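Local atomic coordinates of F1 capsule-anchoring protein (Yersinia pestis, PDB entry 2XET), a protein that serves as the outer-membrane usher of the F1 capsule, here its C-terminal domain, whose surface hydrophobic clusters are important for F1 antigen assembly. Residues G2-V16 with V34-P46. Numbering follows the deposited sequence.
Sequences GRLFLHLKRSDNKPV and VGDNSGVYLTGLP. With SO4 (sulfate ion), chain D; SO4 (sulfate ion), chain C.
Ser-38 OG is gripped twice by the 2-16 segment: it donates to Leu-8 O at 2.7 Å and accepts from Val-16 N at 2.9 Å. With OG anti to the backbone N (chi1 -165°), the hydroxyl bridges the chain on its way into and out of the Arg-10 to Asn-13 turn and satisfies both backbone groups. From here strand 39-45 runs antiparallel to strand 2-10 as an edge strand of the mostly antiparallel sheet in this PapC C-terminal domain, a member of the transthyretin clan. Leu-8 N bonds Ser-38 O, and paired backbone bonds then join Leu-6 to Val-40 and Leu-4 to Leu-42. At the far end Gly-44 and Leu-45 both face Gly-2 in a G1 beta bulge, where Gly-2 N donates to Leu-45 O (2.9 Å).

The two faces differ. Leu-4, Leu-6, Val-40 and Leu-42 share the buried face; Leu-4 and Leu-6 pack on Val-67 of strand 62-68, Leu-6 on Ile-51 and Leu-8 on Val-53 of strand 48-54, and Leu-4 CD2 presses tightly on Leu-45 CD1 (3.4 Å). The other face carries an exposed aromatic pair: the edge of Tyr-41 meets the face of Phe-5, with planes at 51° and Tyr-41 CD1 over the centre of the Phe-5 ring. Tyr-41 OH lies alongside the aliphatic part of Arg-3, whose NH1 is held by Ile-75 O and Gly-77 O. Arg-3 NE donates almost straight (169°) to O1 of a sulfate at 3.0 Å, an ion probably from the crystallisation liquor, and Gly-44 N donates to O2 of the same ion at 2.7 Å.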
loop_
_atom_site.group_PDB
_atom_site.type_symbol
_atom_site.label_atom_id
_atom_site.label_comp_id
_atom_site.label_asym_id
_atom_site.label_seq_id
_atom_site.Cartn_x
_atom_site.Cartn_y
_atom_site.Cartn_z
ATOM N N GLY A 2 6.640 -9.446 -8.042
ATOM C CA GLY A 2 5.283 -9.636 -7.553
ATOM C C GLY A 2 4.343 -8.511 -7.931
ATOM O O GLY A 2 4.690 -7.344 -7.822
ATOM N N ARG A 3 3.134 -8.879 -8.351
ATOM C CA ARG A 3 2.108 -7.894 -8.634
ATOM C C ARG A 3 0.853 -8.208 -7.837
ATOM O O ARG A 3 0.480 -9.388 -7.647
ATOM C CB ARG A 3 1.834 -7.791 -10.143
ATOM C CG ARG A 3 1.196 -9.000 -10.760
ATOM C CD ARG A 3 1.433 -9.133 -12.283
ATOM N NE ARG A 3 2.806 -9.548 -12.611
ATOM C CZ ARG A 3 3.282 -10.802 -12.583
ATOM N NH1 ARG A 3 2.536 -11.847 -12.205
ATOM N NH2 ARG A 3 4.551 -11.029 -12.916
ATOM N N LEU A 4 0.201 -7.150 -7.363
ATOM C CA LEU A 4 -0.963 -7.325 -6.506
ATOM C C LEU A 4 -1.877 -6.122 -6.461
ATOM O O LEU A 4 -1.427 -4.987 -6.658
ATOM C CB LEU A 4 -0.517 -7.669 -5.081
ATOM C CG LEU A 4 -0.245 -6.471 -4.167
ATOM C CD1 LEU A 4 -0.465 -6.912 -2.726
ATOM C CD2 LEU A 4 1.156 -6.012 -4.416
ATOM N N PHE A 5 -3.150 -6.411 -6.189
ATOM C CA PHE A 5 -4.154 -5.436 -5.791
ATOM C C PHE A 5 -4.094 -5.432 -4.264
ATOM O O PHE A 5 -4.259 -6.504 -3.631
ATOM C CB PHE A 5 -5.555 -5.893 -6.211
ATOM C CG PHE A 5 -5.767 -5.914 -7.710
ATOM C CD1 PHE A 5 -6.251 -4.784 -8.375
ATOM C CD2 PHE A 5 -5.483 -7.061 -8.447
ATOM C CE1 PHE A 5 -6.440 -4.805 -9.761
ATOM C CE2 PHE A 5 -5.659 -7.082 -9.835
ATOM C CZ PHE A 5 -6.137 -5.951 -10.486
ATOM N N LEU A 6 -3.871 -4.256 -3.681
ATOM C CA LEU A 6 -3.801 -4.133 -2.223
ATOM C C LEU A 6 -4.914 -3.253 -1.660
ATOM O O LEU A 6 -5.006 -2.066 -1.995
ATOM C CB LEU A 6 -2.435 -3.557 -1.823
ATOM C CG LEU A 6 -2.136 -3.455 -0.331
ATOM C CD1 LEU A 6 -2.091 -4.847 0.304
ATOM C CD2 LEU A 6 -0.816 -2.709 -0.136
ATOM N N HIS A 7 -5.794 -3.855 -0.851
ATOM C CA HIS A 7 -6.875 -3.109 -0.235
ATOM C C HIS A 7 -6.397 -2.598 1.101
ATOM O O HIS A 7 -6.048 -3.390 1.973
ATOM C CB HIS A 7 -8.123 -3.998 -0.026
ATOM C CG HIS A 7 -9.326 -3.255 0.456
ATOM N ND1 HIS A 7 -10.356 -3.878 1.133
ATOM C CD2 HIS A 7 -9.677 -1.948 0.356
ATOM C CE1 HIS A 7 -11.283 -2.985 1.438
ATOM N NE2 HIS A 7 -10.896 -1.807 0.982
ATOM N N LEU A 8 -6.352 -1.275 1.242
ATOM C CA LEU A 8 -5.857 -0.640 2.456
ATOM C C LEU A 8 -7.003 -0.119 3.294
ATOM O O LEU A 8 -7.958 0.402 2.753
ATOM C CB LEU A 8 -4.926 0.529 2.081
ATOM C CG LEU A 8 -3.599 0.155 1.418
ATOM C CD1 LEU A 8 -3.048 1.383 0.677
ATOM C CD2 LEU A 8 -2.585 -0.375 2.444
ATOM N N LYS A 9 -6.903 -0.241 4.616
ATOM C CA LYS A 9 -7.851 0.429 5.514
ATOM C C LYS A 9 -7.027 1.005 6.662
ATOM O O LYS A 9 -6.072 0.355 7.106
ATOM C CB LYS A 9 -8.921 -0.545 6.028
ATOM C CG LYS A 9 -10.063 0.133 6.796
ATOM C CD LYS A 9 -11.238 -0.799 7.097
ATOM C CE LYS A 9 -10.761 -2.095 7.759
ATOM N NZ LYS A 9 -11.844 -2.941 8.315
ATOM N N ARG A 10 -7.376 2.216 7.117
ATOM C CA ARG A 10 -6.648 2.828 8.217
ATOM C C ARG A 10 -6.898 2.057 9.522
ATOM O O ARG A 10 -7.931 1.381 9.665
ATOM C CB ARG A 10 -7.090 4.284 8.404
ATOM C CG ARG A 10 -6.619 5.219 7.267
ATOM C CD ARG A 10 -7.555 6.429 7.153
ATOM N NE ARG A 10 -7.798 7.114 8.424
ATOM C CZ ARG A 10 -7.656 8.429 8.614
ATOM N NH1 ARG A 10 -7.268 9.219 7.632
ATOM N NH2 ARG A 10 -7.926 8.956 9.799
ATOM N N SER A 11 -5.971 2.199 10.485
ATOM C CA SER A 11 -6.127 1.561 11.803
ATOM C C SER A 11 -7.376 2.052 12.590
ATOM O O SER A 11 -7.863 1.351 13.510
ATOM C CB SER A 11 -4.847 1.689 12.633
ATOM O OG SER A 11 -4.352 3.014 12.606
ATOM N N ASP A 12 -7.897 3.227 12.226
ATOM C CA ASP A 12 -9.117 3.759 12.843
ATOM C C ASP A 12 -10.388 3.315 12.092
ATOM O O ASP A 12 -11.469 3.845 12.304
ATOM C CB ASP A 12 -9.022 5.293 13.035
ATOM C CG ASP A 12 -9.025 6.086 11.723
ATOM O OD1 ASP A 12 -8.992 5.482 10.635
ATOM O OD2 ASP A 12 -9.031 7.350 11.825
ATOM N N ASN A 13 -10.231 2.337 11.196
ATOM C CA ASN A 13 -11.338 1.779 10.377
ATOM C C ASN A 13 -11.945 2.705 9.312
ATOM O O ASN A 13 -13.017 2.392 8.771
ATOM C CB ASN A 13 -12.463 1.153 11.241
ATOM C CG ASN A 13 -13.269 0.099 10.487
ATOM O OD1 ASN A 13 -12.705 -0.768 9.835
ATOM N ND2 ASN A 13 -14.590 0.171 10.591
ATOM N N LYS A 14 -11.288 3.827 8.997
ATOM C CA LYS A 14 -11.688 4.638 7.844
ATOM C C LYS A 14 -10.962 4.120 6.582
ATOM O O LYS A 14 -9.833 3.657 6.673
ATOM C CB LYS A 14 -11.381 6.146 8.055
ATOM C CG LYS A 14 -12.059 6.789 9.303
ATOM C CD LYS A 14 -11.707 8.277 9.446
ATOM C CE LYS A 14 -12.398 8.923 10.644
ATOM N NZ LYS A 14 -11.670 8.673 11.906
ATOM N N PRO A 15 -11.575 4.283 5.401
ATOM C CA PRO A 15 -10.833 4.001 4.163
ATOM C C PRO A 15 -9.661 4.976 4.025
ATOM O O PRO A 15 -9.695 6.104 4.547
ATOM C CB PRO A 15 -11.874 4.254 3.046
ATOM C CG PRO A 15 -13.239 4.370 3.765
ATOM C CD PRO A 15 -12.926 4.827 5.154
ATOM N N VAL A 16 -8.633 4.570 3.293
ATOM C CA VAL A 16 -7.540 5.502 2.985
ATOM C C VAL A 16 -8.092 6.497 1.947
ATOM O O VAL A 16 -8.795 6.097 1.020
ATOM C CB VAL A 16 -6.326 4.770 2.414
ATOM C CG1 VAL A 16 -5.321 5.753 1.779
ATOM C CG2 VAL A 16 -5.627 3.948 3.518
ATOM N N VAL A 34 -3.775 5.616 -4.425
ATOM C CA VAL A 34 -4.939 4.921 -3.858
ATOM C C VAL A 34 -6.191 5.409 -4.584
ATOM O O VAL A 34 -6.366 6.601 -4.785
ATOM C CB VAL A 34 -5.016 5.173 -2.355
ATOM C CG1 VAL A 34 -6.318 4.603 -1.758
ATOM C CG2 VAL A 34 -3.781 4.562 -1.653
ATOM N N GLY A 35 -6.999 4.463 -5.053
ATOM C CA GLY A 35 -8.192 4.794 -5.841
ATOM C C GLY A 35 -9.457 4.924 -5.017
ATOM O O GLY A 35 -9.393 5.023 -3.772
ATOM N N ASP A 36 -10.602 4.926 -5.702
ATOM C CA ASP A 36 -11.895 5.234 -5.041
ATOM C C ASP A 36 -12.509 4.072 -4.252
ATOM O O ASP A 36 -13.537 4.261 -3.597
ATOM C CB ASP A 36 -12.926 5.876 -5.998
ATOM C CG ASP A 36 -13.327 4.955 -7.139
ATOM O OD1 ASP A 36 -13.117 3.733 -7.043
ATOM O OD2 ASP A 36 -13.862 5.462 -8.146
ATOM N N ASN A 37 -11.881 2.892 -4.310
ATOM C CA ASN A 37 -12.235 1.747 -3.444
ATOM C C ASN A 37 -11.126 1.470 -2.390
ATOM O O ASN A 37 -11.005 0.365 -1.846
ATOM C CB ASN A 37 -12.514 0.502 -4.292
ATOM C CG ASN A 37 -13.787 0.616 -5.131
ATOM O OD1 ASN A 37 -14.812 1.103 -4.673
ATOM N ND2 ASN A 37 -13.725 0.138 -6.380
ATOM N N SER A 38 -10.314 2.500 -2.116
ATOM C CA SER A 38 -9.239 2.397 -1.122
ATOM C C SER A 38 -8.274 1.251 -1.429
ATOM O O SER A 38 -7.771 0.560 -0.522
ATOM C CB SER A 38 -9.797 2.272 0.302
ATOM O OG SER A 38 -8.775 2.530 1.256
ATOM N N GLY A 39 -8.028 1.053 -2.733
ATOM C CA GLY A 39 -7.033 0.096 -3.201
ATOM C C GLY A 39 -5.948 0.704 -4.078
ATOM O O GLY A 39 -6.071 1.819 -4.605
ATOM N N VAL A 40 -4.861 -0.038 -4.213
ATOM C CA VAL A 40 -3.795 0.313 -5.141
ATOM C C VAL A 40 -3.266 -0.941 -5.844
ATOM O O VAL A 40 -3.268 -2.033 -5.267
ATOM C CB VAL A 40 -2.660 1.064 -4.392
ATOM C CG1 VAL A 40 -1.994 0.138 -3.335
ATOM C CG2 VAL A 40 -1.627 1.615 -5.383
ATOM N N TYR A 41 -2.825 -0.779 -7.088
ATOM C CA TYR A 41 -2.203 -1.872 -7.829
ATOM C C TYR A 41 -0.705 -1.568 -7.925
ATOM O O TYR A 41 -0.317 -0.464 -8.338
ATOM C CB TYR A 41 -2.829 -1.998 -9.221
ATOM C CG TYR A 41 -2.288 -3.165 -10.023
ATOM C CD1 TYR A 41 -2.647 -4.493 -9.702
ATOM C CD2 TYR A 41 -1.400 -2.962 -11.102
ATOM C CE1 TYR A 41 -2.163 -5.580 -10.437
ATOM C CE2 TYR A 41 -0.895 -4.057 -11.840
ATOM C CZ TYR A 41 -1.278 -5.365 -11.492
ATOM O OH TYR A 41 -0.792 -6.434 -12.218
ATOM N N LEU A 42 0.114 -2.554 -7.542
ATOM C CA LEU A 42 1.570 -2.403 -7.448
ATOM C C LEU A 42 2.241 -3.586 -8.163
ATOM O O LEU A 42 1.717 -4.715 -8.141
ATOM C CB LEU A 42 2.010 -2.384 -5.978
ATOM C CG LEU A 42 1.446 -1.272 -5.075
ATOM C CD1 LEU A 42 1.765 -1.500 -3.585
ATOM C CD2 LEU A 42 1.956 0.130 -5.526
ATOM N N THR A 43 3.382 -3.333 -8.800
ATOM C CA THR A 43 4.101 -4.373 -9.510
ATOM C C THR A 43 5.603 -4.256 -9.189
ATOM O O THR A 43 6.062 -3.231 -8.652
ATOM C CB THR A 43 3.907 -4.244 -11.059
ATOM O OG1 THR A 43 4.706 -3.147 -11.537
ATOM C CG2 THR A 43 2.431 -4.015 -11.432
ATOM N N GLY A 44 6.345 -5.327 -9.497
ATOM C CA GLY A 44 7.806 -5.358 -9.340
ATOM C C GLY A 44 8.245 -5.435 -7.896
ATOM O O GLY A 44 9.347 -5.001 -7.555
ATOM N N LEU A 45 7.386 -5.999 -7.048
ATOM C CA LEU A 45 7.646 -6.049 -5.613
ATOM C C LEU A 45 8.359 -7.329 -5.205
ATOM O O LEU A 45 8.095 -8.389 -5.771
ATOM C CB LEU A 45 6.328 -5.971 -4.839
ATOM C CG LEU A 45 5.529 -4.667 -4.923
ATOM C CD1 LEU A 45 4.258 -4.789 -4.092
ATOM C CD2 LEU A 45 6.363 -3.508 -4.431
ATOM N N PRO A 46 9.236 -7.238 -4.187
ATOM C CA PRO A 46 9.848 -8.414 -3.578
ATOM C C PRO A 46 8.847 -9.119 -2.660
ATOM O O PRO A 46 7.725 -8.636 -2.481
ATOM C CB PRO A 46 10.991 -7.811 -2.762
ATOM C CG PRO A 46 10.435 -6.492 -2.314
ATOM C CD PRO A 46 9.679 -5.998 -3.522
HETATM S S SO4 D . 6.269 -7.667 -12.528
HETATM O O1 SO4 D . 4.978 -7.574 -13.227
HETATM O O2 SO4 D . 6.038 -7.500 -11.107
HETATM O O3 SO4 D . 6.833 -8.986 -12.817
HETATM O O4 SO4 D . 7.146 -6.610 -13.047
HETATM S S SO4 C . -10.031 -1.877 -6.460
HETATM O O1 SO4 C . -9.272 -2.761 -7.341
HETATM O O2 SO4 C . -10.686 -2.610 -5.373
HETATM O O3 SO4 C . -9.166 -0.866 -5.891
HETATM O O4 SO4 C . -11.089 -1.241 -7.242
HETATM O O HOH W 1 -12.586 0.278 1.276
HETATM O O HOH W 2 -10.612 5.812 -1.101
#